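Long-range contacts in fatty Acyl-Adenylate Ligase (Escherichia coli, PDB 3PBK), which belongs to the AMP-binding enzyme family of the ANL clan and holds 5'-O-[(S)-(dodecanoyloxy)(hydroxy)phosphoryl]adenosine in a pocket: residues R191-T196 with G337-A342; Y179-S184 with Y227-L232; Q505-D510 with L538-I543. All coordinates share one frame; numbering follows the deposited sequence.

Contact 1: residues R191-T196 with G337-A342; sequences RGVIIT and GLAENA. With 1ZZ (5'-O-[(S)-(dodecanoyloxy)(hydroxy)phosphoryl]adenosine), chain C.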
loop_
_atom_site.group_PDB
_atom_site.type_symbol
_atom_site.label_atom_id
_atom_site.label_comp_id
_atom_site.label_asym_id
_atom_site.label_seq_id
_atom_site.Cartn_x
_atom_site.Cartn_y
_atom_site.Cartn_z
ATOM N N ARG A 191 -0.463 7.336 13.634
ATOM C CA ARG A 191 0.019 8.524 12.945
ATOM C C ARG A 191 -0.852 8.828 11.743
ATOM O O ARG A 191 -1.206 7.930 10.983
ATOM C CB ARG A 191 1.468 8.342 12.502
ATOM C CG ARG A 191 2.483 8.524 13.606
ATOM C CD ARG A 191 3.892 8.440 13.053
ATOM N NE ARG A 191 4.043 7.283 12.170
ATOM C CZ ARG A 191 5.193 6.911 11.605
ATOM N NH1 ARG A 191 6.300 7.620 11.835
ATOM N NH2 ARG A 191 5.243 5.835 10.812
ATOM N N GLY A 192 -1.198 10.097 11.564
ATOM C CA GLY A 192 -2.029 10.484 10.440
ATOM C C GLY A 192 -1.304 11.345 9.423
ATOM O O GLY A 192 -0.885 12.455 9.741
ATOM N N VAL A 193 -1.151 10.840 8.200
ATOM C CA VAL A 193 -0.513 11.610 7.140
ATOM C C VAL A 193 -1.504 12.671 6.677
ATOM O O VAL A 193 -2.621 12.343 6.306
ATOM C CB VAL A 193 -0.066 10.703 5.955
ATOM C CG1 VAL A 193 0.537 11.528 4.849
ATOM C CG2 VAL A 193 0.946 9.675 6.415
ATOM N N ILE A 194 -1.120 13.946 6.745
ATOM C CA ILE A 194 -1.976 15.021 6.231
ATOM C C ILE A 194 -1.724 15.199 4.753
ATOM O O ILE A 194 -0.589 15.387 4.322
ATOM C CB ILE A 194 -1.723 16.383 6.914
ATOM C CG1 ILE A 194 -2.143 16.328 8.381
ATOM C CG2 ILE A 194 -2.473 17.487 6.184
ATOM C CD1 ILE A 194 -1.602 17.460 9.199
ATOM N N ILE A 195 -2.784 15.141 3.967
ATOM C CA ILE A 195 -2.642 15.329 2.538
ATOM C C ILE A 195 -3.502 16.517 2.115
ATOM O O ILE A 195 -4.723 16.469 2.243
ATOM C CB ILE A 195 -3.015 14.025 1.764
ATOM C CG1 ILE A 195 -2.024 12.907 2.090
ATOM C CG2 ILE A 195 -3.026 14.255 0.269
ATOM C CD1 ILE A 195 -0.568 13.266 1.823
ATOM N N THR A 196 -2.873 17.593 1.645
ATOM C CA THR A 196 -3.627 18.746 1.144
ATOM C C THR A 196 -4.077 18.501 -0.286
ATOM O O THR A 196 -3.602 17.584 -0.947
ATOM C CB THR A 196 -2.824 20.075 1.217
ATOM O OG1 THR A 196 -1.818 20.126 0.188
ATOM C CG2 THR A 196 -2.179 20.240 2.584
ATOM N N GLY A 337 6.786 3.834 -3.465
ATOM C CA GLY A 337 6.016 4.915 -2.872
ATOM C C GLY A 337 5.768 4.756 -1.384
ATOM O O GLY A 337 6.174 3.768 -0.784
ATOM N N LEU A 338 5.122 5.751 -0.787
ATOM C CA LEU A 338 4.642 5.657 0.588
ATOM C C LEU A 338 3.552 6.685 0.801
ATOM O O LEU A 338 3.339 7.542 -0.046
ATOM C CB LEU A 338 5.764 5.841 1.610
ATOM C CG LEU A 338 6.592 7.114 1.613
ATOM C CD1 LEU A 338 7.547 7.094 2.794
ATOM C CD2 LEU A 338 7.358 7.274 0.303
ATOM N N ALA A 339 2.848 6.590 1.924
ATOM C CA ALA A 339 1.697 7.449 2.169
ATOM C C ALA A 339 2.182 8.859 2.393
ATOM O O ALA A 339 1.525 9.820 1.983
ATOM C CB ALA A 339 0.914 6.960 3.370
ATOM N N GLU A 340 3.350 8.967 3.022
ATOM C CA GLU A 340 3.923 10.248 3.402
ATOM C C GLU A 340 4.266 11.113 2.192
ATOM O O GLU A 340 4.729 12.235 2.338
ATOM C CB GLU A 340 5.160 10.049 4.283
ATOM C CG GLU A 340 4.869 9.606 5.726
ATOM C CD GLU A 340 4.632 8.107 5.873
ATOM O OE1 GLU A 340 4.586 7.400 4.840
ATOM O OE2 GLU A 340 4.484 7.637 7.025
ATOM N N ASN A 341 4.041 10.581 1.000
ATOM C CA ASN A 341 4.199 11.330 -0.239
ATOM C C ASN A 341 2.922 11.179 -1.062
ATOM O O ASN A 341 2.966 11.190 -2.290
ATOM C CB ASN A 341 5.406 10.805 -1.025
ATOM C CG ASN A 341 5.823 11.729 -2.178
ATOM O OD1 ASN A 341 5.769 11.348 -3.348
ATOM N ND2 ASN A 341 6.253 12.942 -1.843
ATOM N N ALA A 342 1.790 11.039 -0.367
ATOM C CA ALA A 342 0.503 10.710 -0.985
ATOM C C ALA A 342 0.467 9.260 -1.488
ATOM O O ALA A 342 -0.329 8.457 -1.029
ATOM C CB ALA A 342 0.155 11.693 -2.105
HETATM P P 1ZZ C . 2.336 2.678 2.041
HETATM C C1 1ZZ C . -3.074 4.123 -11.720
HETATM N N1 1ZZ C . 7.609 -0.001 -0.047
HETATM O O1 1ZZ C . 2.520 0.976 -0.824
HETATM C C2 1ZZ C . -1.957 4.537 -10.800
HETATM N N2 1ZZ C . 7.211 0.106 -2.225
HETATM O O2 1ZZ C . 2.001 2.870 0.437
HETATM C C3 1ZZ C . -1.483 3.531 -9.755
HETATM N N3 1ZZ C . 9.765 -1.353 -0.277
HETATM O O3 1ZZ C . 2.599 3.992 2.899
HETATM C C4 1ZZ C . -0.217 3.952 -8.986
HETATM N N4 1ZZ C . 10.342 -1.862 -2.464
HETATM O O4 1ZZ C . 1.318 2.013 2.680
HETATM C C5 1ZZ C . 0.653 2.945 -8.226
HETATM N N5 1ZZ C . 8.936 -1.086 -4.296
HETATM O O5 1ZZ C . 3.679 1.821 2.150
HETATM C C6 1ZZ C . 1.406 3.590 -7.092
HETATM O O6 1ZZ C . 6.160 0.705 1.547
HETATM C C7 1ZZ C . 2.788 3.124 -6.712
HETATM O O7 1ZZ C . 9.362 0.898 3.028
HETATM C C8 1ZZ C . 3.190 3.274 -5.262
HETATM O O8 1ZZ C . 8.162 3.462 2.641
HETATM C C9 1ZZ C . 3.680 2.049 -4.475
HETATM C C10 1ZZ C . 3.137 1.753 -3.100
HETATM C C11 1ZZ C . 2.757 2.721 -2.067
HETATM C C12 1ZZ C . 2.571 2.160 -0.737
HETATM C C13 1ZZ C . 4.839 2.559 2.435
HETATM C C14 1ZZ C . 6.168 1.795 2.489
HETATM C C15 1ZZ C . 7.538 2.365 2.075
HETATM C C16 1ZZ C . 8.348 1.138 2.088
HETATM C C17 1ZZ C . 7.453 0.154 1.417
HETATM C C18 1ZZ C . 6.769 0.466 -0.970
HETATM C C19 1ZZ C . 8.395 -0.609 -2.037
HETATM C C20 1ZZ C . 8.646 -0.693 -0.753
HETATM C C21 1ZZ C . 10.590 -1.934 -1.184
HETATM C C22 1ZZ C . 9.203 -1.179 -2.916
#
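A buried carboxylate lies close to a guanidinium group without forming a salt bridge: Arg191 NH2 is 4.3 Å from Glu340 OE2, but the oxygen sits over a face of the guanidinium, so no N-H points at it and only the opposite charges act. This happens in the fold of the AMP-binding enzyme family (ANL clan), where the Gly-Leu-Ala-Glu sequence at 337-340, probably corresponding to the A5 core motif of the family, turns beside strand 193-196. Both groups have other polar partners. Arg191 NH2 bonds to the carbonyl of Ser184, while Glu340 OE2 is hydrogen-bonded to the hydroxyls of Ser184 and Tyr424, so two hydroxyls hold this oxygen. The bond from CA to CB of Glu340 leads away from the strand, and the bend at chi2 (82°) folds the chain back so that Glu340 CG comes to 4.0 Å from Val193 CG2, the two side chains crossing at about a right angle.

Further along the strand the contact is apolar. Val193 sets CG1 anti to its backbone N (chi1 178°), against Ala339 O at 3.5 Å, and its other methyl, CG2, meets Ala339 CB at 4.1 Å. Two residues on, Ile195 reaches with CD1 to Ala342 CB, 4.3 Å away. The strand thus backs a short 3-10 turn, within which Ala342 N makes a weak bond to Ala339 O.

The same turn also faces 1ZZ. Leu338 CB packs near the ribose, 3.5 Å from 1ZZ C13, and the turn presents a backbone donor to the phosphoryl group: Ala339 N bonds to 1ZZ O3 at 2.8 Å, with an N-H...O angle of 132°.

Contact 2: residues Y179-S184 with Y227-L232; sequences YLQYTS and YHDMGL. With 1ZZ (5'-O-[(S)-(dodecanoyloxy)(hydroxy)phosphoryl]adenosine), chain C.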
loop_
_atom_site.group_PDB
_atom_site.type_symbol
_atom_site.label_atom_id
_atom_site.label_comp_id
_atom_site.label_asym_id
_atom_site.label_seq_id
_atom_site.Cartn_x
_atom_site.Cartn_y
_atom_site.Cartn_z
ATOM N N TYR A 179 -7.640 14.884 3.084
ATOM C CA TYR A 179 -7.891 13.640 3.789
ATOM C C TYR A 179 -6.686 13.252 4.648
ATOM O O TYR A 179 -5.606 13.817 4.499
ATOM C CB TYR A 179 -8.223 12.523 2.785
ATOM C CG TYR A 179 -7.028 12.061 1.991
ATOM C CD1 TYR A 179 -6.755 12.592 0.736
ATOM C CD2 TYR A 179 -6.159 11.107 2.505
ATOM C CE1 TYR A 179 -5.647 12.185 0.006
ATOM C CE2 TYR A 179 -5.048 10.689 1.789
ATOM C CZ TYR A 179 -4.794 11.234 0.536
ATOM O OH TYR A 179 -3.685 10.814 -0.176
ATOM N N LEU A 180 -6.875 12.288 5.545
ATOM C CA LEU A 180 -5.791 11.810 6.393
ATOM C C LEU A 180 -5.567 10.331 6.163
ATOM O O LEU A 180 -6.513 9.561 6.125
ATOM C CB LEU A 180 -6.108 12.049 7.867
ATOM C CG LEU A 180 -6.391 13.480 8.305
ATOM C CD1 LEU A 180 -6.568 13.538 9.814
ATOM C CD2 LEU A 180 -5.253 14.369 7.862
ATOM N N GLN A 181 -4.310 9.933 6.028
ATOM C CA GLN A 181 -3.985 8.547 5.752
ATOM C C GLN A 181 -3.353 7.888 6.958
ATOM O O GLN A 181 -2.229 8.223 7.329
ATOM C CB GLN A 181 -3.034 8.458 4.564
ATOM C CG GLN A 181 -2.597 7.044 4.239
ATOM C CD GLN A 181 -3.755 6.150 3.845
ATOM O OE1 GLN A 181 -4.198 6.146 2.695
ATOM N NE2 GLN A 181 -4.244 5.371 4.801
ATOM N N TYR A 182 -4.060 6.933 7.559
ATOM C CA TYR A 182 -3.617 6.367 8.835
ATOM C C TYR A 182 -2.835 5.053 8.788
ATOM O O TYR A 182 -2.397 4.556 9.825
ATOM C CB TYR A 182 -4.776 6.257 9.823
ATOM C CG TYR A 182 -4.922 7.488 10.670
ATOM C CD1 TYR A 182 -5.763 8.526 10.283
ATOM C CD2 TYR A 182 -4.215 7.622 11.853
ATOM C CE1 TYR A 182 -5.906 9.661 11.057
ATOM C CE2 TYR A 182 -4.347 8.753 12.636
ATOM C CZ TYR A 182 -5.195 9.774 12.232
ATOM O OH TYR A 182 -5.332 10.906 13.008
ATOM N N THR A 183 -2.641 4.492 7.604
ATOM C CA THR A 183 -1.880 3.253 7.531
ATOM C C THR A 183 -0.509 3.409 8.187
ATOM O O THR A 183 0.141 2.419 8.523
ATOM C CB THR A 183 -1.707 2.741 6.073
ATOM O OG1 THR A 183 -0.847 3.624 5.324
ATOM C CG2 THR A 183 -3.073 2.578 5.387
ATOM N N SER A 184 -0.085 4.651 8.392
ATOM C CA SER A 184 1.283 4.926 8.837
ATOM C C SER A 184 1.578 4.730 10.338
ATOM O O SER A 184 2.737 4.819 10.761
ATOM C CB SER A 184 1.710 6.326 8.389
ATOM O OG SER A 184 1.700 6.402 6.980
ATOM N N TYR A 227 -8.897 1.303 1.903
ATOM C CA TYR A 227 -8.325 1.686 3.184
ATOM C C TYR A 227 -6.802 1.665 3.166
ATOM O O TYR A 227 -6.176 2.276 4.026
ATOM C CB TYR A 227 -8.898 0.869 4.355
ATOM C CG TYR A 227 -8.773 -0.633 4.234
ATOM C CD1 TYR A 227 -7.548 -1.261 4.390
ATOM C CD2 TYR A 227 -9.891 -1.431 3.992
ATOM C CE1 TYR A 227 -7.430 -2.649 4.286
ATOM C CE2 TYR A 227 -9.786 -2.815 3.887
ATOM C CZ TYR A 227 -8.552 -3.422 4.036
ATOM O OH TYR A 227 -8.414 -4.797 3.928
ATOM N N HIS A 228 -6.203 0.981 2.191
ATOM C CA HIS A 228 -4.751 1.088 1.977
ATOM C C HIS A 228 -4.419 2.236 1.057
ATOM O O HIS A 228 -5.246 2.701 0.284
ATOM C CB HIS A 228 -4.120 -0.190 1.423
ATOM C CG HIS A 228 -3.822 -1.216 2.474
ATOM N ND1 HIS A 228 -3.632 -2.552 2.182
ATOM C CD2 HIS A 228 -3.708 -1.105 3.820
ATOM C CE1 HIS A 228 -3.396 -3.215 3.301
ATOM N NE2 HIS A 228 -3.438 -2.362 4.308
ATOM N N ASP A 229 -3.183 2.674 1.135
ATOM C CA ASP A 229 -2.728 3.822 0.384
ATOM C C ASP A 229 -2.821 3.684 -1.148
ATOM O O ASP A 229 -3.296 4.574 -1.851
ATOM C CB ASP A 229 -1.289 4.047 0.772
ATOM C CG ASP A 229 -0.758 5.287 0.201
ATOM O OD1 ASP A 229 -1.526 6.281 0.164
ATOM O OD2 ASP A 229 0.414 5.258 -0.216
HETATM N N MSE A 230 -2.333 2.558 -1.645
HETATM C CA MSE A 230 -2.321 2.239 -3.065
HETATM C C MSE A 230 -3.715 2.175 -3.677
HETATM O O MSE A 230 -3.996 2.816 -4.681
HETATM C CB MSE A 230 -1.614 0.900 -3.256
HETATM C CG MSE A 230 -1.212 0.612 -4.680
HETATM SE SE MSE A 230 0.322 -0.603 -4.816
HETATM C CE MSE A 230 -0.507 -2.286 -4.289
ATOM N N GLY A 231 -4.583 1.377 -3.070
ATOM C CA GLY A 231 -5.931 1.211 -3.571
ATOM C C GLY A 231 -6.629 2.539 -3.735
ATOM O O GLY A 231 -7.226 2.812 -4.773
ATOM N N LEU A 232 -6.528 3.374 -2.708
ATOM C CA LEU A 232 -7.213 4.660 -2.675
ATOM C C LEU A 232 -6.687 5.719 -3.659
ATOM O O LEU A 232 -7.432 6.201 -4.502
ATOM C CB LEU A 232 -7.189 5.223 -1.258
ATOM C CG LEU A 232 -7.698 6.657 -1.148
ATOM C CD1 LEU A 232 -9.191 6.620 -1.027
ATOM C CD2 LEU A 232 -7.085 7.369 0.041
HETATM P P 1ZZ C . 2.336 2.678 2.041
HETATM C C1 1ZZ C . -3.074 4.123 -11.720
HETATM N N1 1ZZ C . 7.609 -0.001 -0.047
HETATM O O1 1ZZ C . 2.520 0.976 -0.824
HETATM C C2 1ZZ C . -1.957 4.537 -10.800
HETATM N N2 1ZZ C . 7.211 0.106 -2.225
HETATM O O2 1ZZ C . 2.001 2.870 0.437
HETATM C C3 1ZZ C . -1.483 3.531 -9.755
HETATM N N3 1ZZ C . 9.765 -1.353 -0.277
HETATM O O3 1ZZ C . 2.599 3.992 2.899
HETATM C C4 1ZZ C . -0.217 3.952 -8.986
HETATM N N4 1ZZ C . 10.342 -1.862 -2.464
HETATM O O4 1ZZ C . 1.318 2.013 2.680
HETATM C C5 1ZZ C . 0.653 2.945 -8.226
HETATM N N5 1ZZ C . 8.936 -1.086 -4.296
HETATM O O5 1ZZ C . 3.679 1.821 2.150
HETATM C C6 1ZZ C . 1.406 3.590 -7.092
HETATM O O6 1ZZ C . 6.160 0.705 1.547
HETATM C C7 1ZZ C . 2.788 3.124 -6.712
HETATM O O7 1ZZ C . 9.362 0.898 3.028
HETATM C C8 1ZZ C . 3.190 3.274 -5.262
HETATM O O8 1ZZ C . 8.162 3.462 2.641
HETATM C C9 1ZZ C . 3.680 2.049 -4.475
HETATM C C10 1ZZ C . 3.137 1.753 -3.100
HETATM C C11 1ZZ C . 2.757 2.721 -2.067
HETATM C C12 1ZZ C . 2.571 2.160 -0.737
HETATM C C13 1ZZ C . 4.839 2.559 2.435
HETATM C C14 1ZZ C . 6.168 1.795 2.489
HETATM C C15 1ZZ C . 7.538 2.365 2.075
HETATM C C16 1ZZ C . 8.348 1.138 2.088
HETATM C C17 1ZZ C . 7.453 0.154 1.417
HETATM C C18 1ZZ C . 6.769 0.466 -0.970
HETATM C C19 1ZZ C . 8.395 -0.609 -2.037
HETATM C C20 1ZZ C . 8.646 -0.693 -0.753
HETATM C C21 1ZZ C . 10.590 -1.934 -1.184
HETATM C C22 1ZZ C . 9.203 -1.179 -2.916
#
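This is a buried van der Waals contact, with no hydrogen bond across it, between the end of strand 177-181 with the loop that follows and the N-terminal end of helix 229-241. In the ANL fold the Tyr-Thr-Ser sequence of 182-184 probably corresponds to the start of the A3 motif, and 227-232 to the A4 region; the two meet beside 1ZZ.

Thr183 packs with its methyl. Its OG1 lies between the backbone N and carbonyl carbon (chi1 68°), which leaves CG2 beside the backbone N and facing the 227-228 loop, 3.4 Å from Tyr227 O. The same methyl approaches the imidazole at its edge, Thr183 CG2 being 4.1 Å from His228 CD2. One face of the imidazole has Tyr227 CE1 over its centre, 4.0 Å above the plane of the His228 ring. The Gln181 side chain, bent at chi2, crosses that of Asp229 obliquely, its amide plane turned steeply (77°) to the carboxylate. Farther back along strand and helix, Leu232 CD2 is 4.3 Å from Tyr179 CE2.

Asp229 lies between protein and ligand: its CA and OD1 border Gln181, while Asp229 OD2 reaches to 2.9 Å from 1ZZ O2, the oxygen bridging phosphorus and the acyl carbon, a pair to which no hydrogen bond is assigned. The nearby phosphoryl group may tend to raise the pKa of this carboxylate, whereas its place in the first helical turn, just after the N-cap residue His228, should work the other way and stabilise negative charge.

Contact 3: residues Q505-D510 with L538-I543; sequences QCRISD and LPPHSI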
loop_
_atom_site.group_PDB
_atom_site.type_symbol
_atom_site.label_atom_id
_atom_site.label_comp_id
_atom_site.label_asym_id
_atom_site.label_seq_id
_atom_site.Cartn_x
_atom_site.Cartn_y
_atom_site.Cartn_z
ATOM N N GLN A 505 4.662 -19.235 10.510
ATOM C CA GLN A 505 3.294 -19.652 10.726
ATOM C C GLN A 505 3.002 -20.653 9.638
ATOM O O GLN A 505 3.229 -20.369 8.465
ATOM C CB GLN A 505 2.343 -18.459 10.635
ATOM C CG GLN A 505 2.229 -17.861 9.252
ATOM C CD GLN A 505 1.174 -16.777 9.184
ATOM O OE1 GLN A 505 0.790 -16.204 10.208
ATOM N NE2 GLN A 505 0.696 -16.486 7.972
ATOM N N CYS A 506 2.525 -21.833 10.021
ATOM C CA CYS A 506 2.324 -22.902 9.051
ATOM C C CYS A 506 1.278 -23.929 9.473
ATOM O O CYS A 506 0.939 -24.055 10.654
ATOM C CB CYS A 506 3.641 -23.623 8.812
ATOM S SG CYS A 506 4.225 -24.397 10.322
ATOM N N ARG A 507 0.801 -24.681 8.486
ATOM C CA ARG A 507 -0.228 -25.691 8.690
ATOM C C ARG A 507 0.355 -27.116 8.776
ATOM O O ARG A 507 -0.358 -28.101 8.559
ATOM C CB ARG A 507 -1.275 -25.607 7.567
ATOM C CG ARG A 507 -2.096 -24.321 7.548
ATOM C CD ARG A 507 -2.835 -24.146 6.224
ATOM N NE ARG A 507 -3.549 -22.870 6.170
ATOM C CZ ARG A 507 -4.114 -22.368 5.072
ATOM N NH1 ARG A 507 -4.046 -23.043 3.927
ATOM N NH2 ARG A 507 -4.747 -21.195 5.112
ATOM N N ILE A 508 1.642 -27.230 9.097
ATOM C CA ILE A 508 2.277 -28.544 9.178
ATOM C C ILE A 508 1.874 -29.257 10.461
ATOM O O ILE A 508 2.304 -28.892 11.550
ATOM C CB ILE A 508 3.813 -28.453 9.096
ATOM C CG1 ILE A 508 4.243 -27.949 7.720
ATOM C CG2 ILE A 508 4.443 -29.806 9.361
ATOM C CD1 ILE A 508 5.641 -27.366 7.682
ATOM N N SER A 509 1.048 -30.284 10.327
ATOM C CA SER A 509 0.546 -31.000 11.495
ATOM C C SER A 509 1.480 -32.130 11.923
ATOM O O SER A 509 1.712 -32.325 13.115
ATOM C CB SER A 509 -0.861 -31.546 11.227
ATOM O OG SER A 509 -1.699 -30.547 10.663
ATOM N N ASP A 510 2.004 -32.868 10.944
ATOM C CA ASP A 510 2.903 -33.988 11.210
ATOM C C ASP A 510 4.067 -33.529 12.086
ATOM O O ASP A 510 4.847 -32.665 11.686
ATOM C CB ASP A 510 3.408 -34.598 9.897
ATOM C CG ASP A 510 4.456 -35.693 10.113
ATOM O OD1 ASP A 510 4.672 -36.088 11.277
ATOM O OD2 ASP A 510 5.066 -36.166 9.124
ATOM N N LEU A 538 4.783 -21.555 14.328
ATOM C CA LEU A 538 3.553 -21.037 14.921
ATOM C C LEU A 538 2.324 -21.582 14.215
ATOM O O LEU A 538 2.425 -22.209 13.159
ATOM C CB LEU A 538 3.511 -19.514 14.850
ATOM C CG LEU A 538 4.725 -18.726 15.329
ATOM C CD1 LEU A 538 4.376 -17.245 15.425
ATOM C CD2 LEU A 538 5.217 -19.266 16.655
ATOM N N PRO A 539 1.149 -21.337 14.801
ATOM C CA PRO A 539 -0.132 -21.717 14.200
ATOM C C PRO A 539 -0.548 -20.691 13.152
ATOM O O PRO A 539 -0.097 -19.548 13.206
ATOM C CB PRO A 539 -1.101 -21.655 15.380
ATOM C CG PRO A 539 -0.250 -21.392 16.606
ATOM C CD PRO A 539 0.972 -20.728 16.128
ATOM N N PRO A 540 -1.389 -21.087 12.191
ATOM C CA PRO A 540 -1.865 -20.084 11.242
ATOM C C PRO A 540 -3.231 -19.564 11.661
ATOM O O PRO A 540 -4.002 -20.308 12.273
ATOM C CB PRO A 540 -1.995 -20.894 9.961
ATOM C CG PRO A 540 -2.519 -22.227 10.462
ATOM C CD PRO A 540 -1.867 -22.437 11.838
ATOM N N HIS A 541 -3.510 -18.294 11.390
ATOM C CA HIS A 541 -2.492 -17.341 10.979
ATOM C C HIS A 541 -2.183 -16.554 12.242
ATOM O O HIS A 541 -3.056 -15.895 12.809
ATOM C CB HIS A 541 -3.003 -16.428 9.854
ATOM C CG HIS A 541 -4.369 -15.855 10.102
ATOM N ND1 HIS A 541 -5.497 -16.641 10.238
ATOM C CD2 HIS A 541 -4.791 -14.572 10.223
ATOM C CE1 HIS A 541 -6.549 -15.869 10.445
ATOM N NE2 HIS A 541 -6.148 -14.609 10.438
ATOM N N SER A 542 -0.944 -16.642 12.696
ATOM C CA SER A 542 -0.636 -16.249 14.058
ATOM C C SER A 542 0.231 -14.990 14.197
ATOM O O SER A 542 0.472 -14.516 15.314
ATOM C CB SER A 542 -0.040 -17.455 14.797
ATOM O OG SER A 542 1.169 -17.149 15.452
ATOM N N ILE A 543 0.655 -14.425 13.064
ATOM C CA ILE A 543 1.636 -13.322 13.060
ATOM C C ILE A 543 1.205 -11.936 12.508
ATOM O O ILE A 543 2.042 -11.033 12.451
ATOM C CB ILE A 543 2.932 -13.742 12.303
ATOM C CG1 ILE A 543 2.654 -13.890 10.805
ATOM C CG2 ILE A 543 3.512 -15.047 12.867
ATOM C CD1 ILE A 543 3.679 -14.738 10.081
#
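The side-chain amide of Gln505 carries this contact, its OE1 accepting two weak hydrogen bonds from consecutive backbone amides: one from Ser542 N at 3.1 Å, the other from Ile543 N at 3.4 Å. Both are clearly bent. Gln505 reaches them with CG between its backbone N and carbonyl carbon (chi1 68°) and the chain extended beyond, and the Ile543 side chain crosses it obliquely, Ile543 CD1 lying 3.5 Å from Gln505 CG. His541, which follows a cis peptide bond, runs alongside the glutamine with its ring nearly perpendicular to the amide.

A stronger backbone link holds the base of this arrangement. Cys506 N donates to Leu538 O at 3.2 Å with an N-H...O angle of 163°, although the donor stands above the carbonyl plane. Next to it the ring of Pro540 lies against the Cys506 carbonyl and the Arg507 side chain, Pro540 CD 3.4 Å from Cys506 O and Pro540 CG 3.6 Å from Arg507 CG, a patch near the protein surface.

One shell out, Asp489 OD1 accepts a bond from Gln505 NE2, so both ends of the amide are engaged, which together should limit its rotation. Gln505 and Leu538 form a parallel bridge that closes a beta-alpha-beta crossover: strand 500-505 leads through this loop into helix 511-529, which Asp510 caps through its bond to Glu512 N and on which Ile508 packs against Leu517, and strand 533-538 then returns beside strand 500-505.

Contacts 1 and 2 are both buried, their centres 8 Å apart, and hold adjacent antiparallel strands: 177-181 belongs to contact 2 and 193-196 to contact 1, joined by a probable bond from Gln181 N to Val193 O. Their segments alternate along the chain and bring the 337-342 loop and the start of helix 229-241 to the same 1ZZ molecule, one with a backbone donor and the other with a carboxylate. Contact 3 lies apart and partly exposed, its nearest atoms about 12 Å from those of contact 2. There, cross-segment hydrogen bonds join the ends of two parallel strands and the loops that follow them, whereas the two buried contacts have none between their segments.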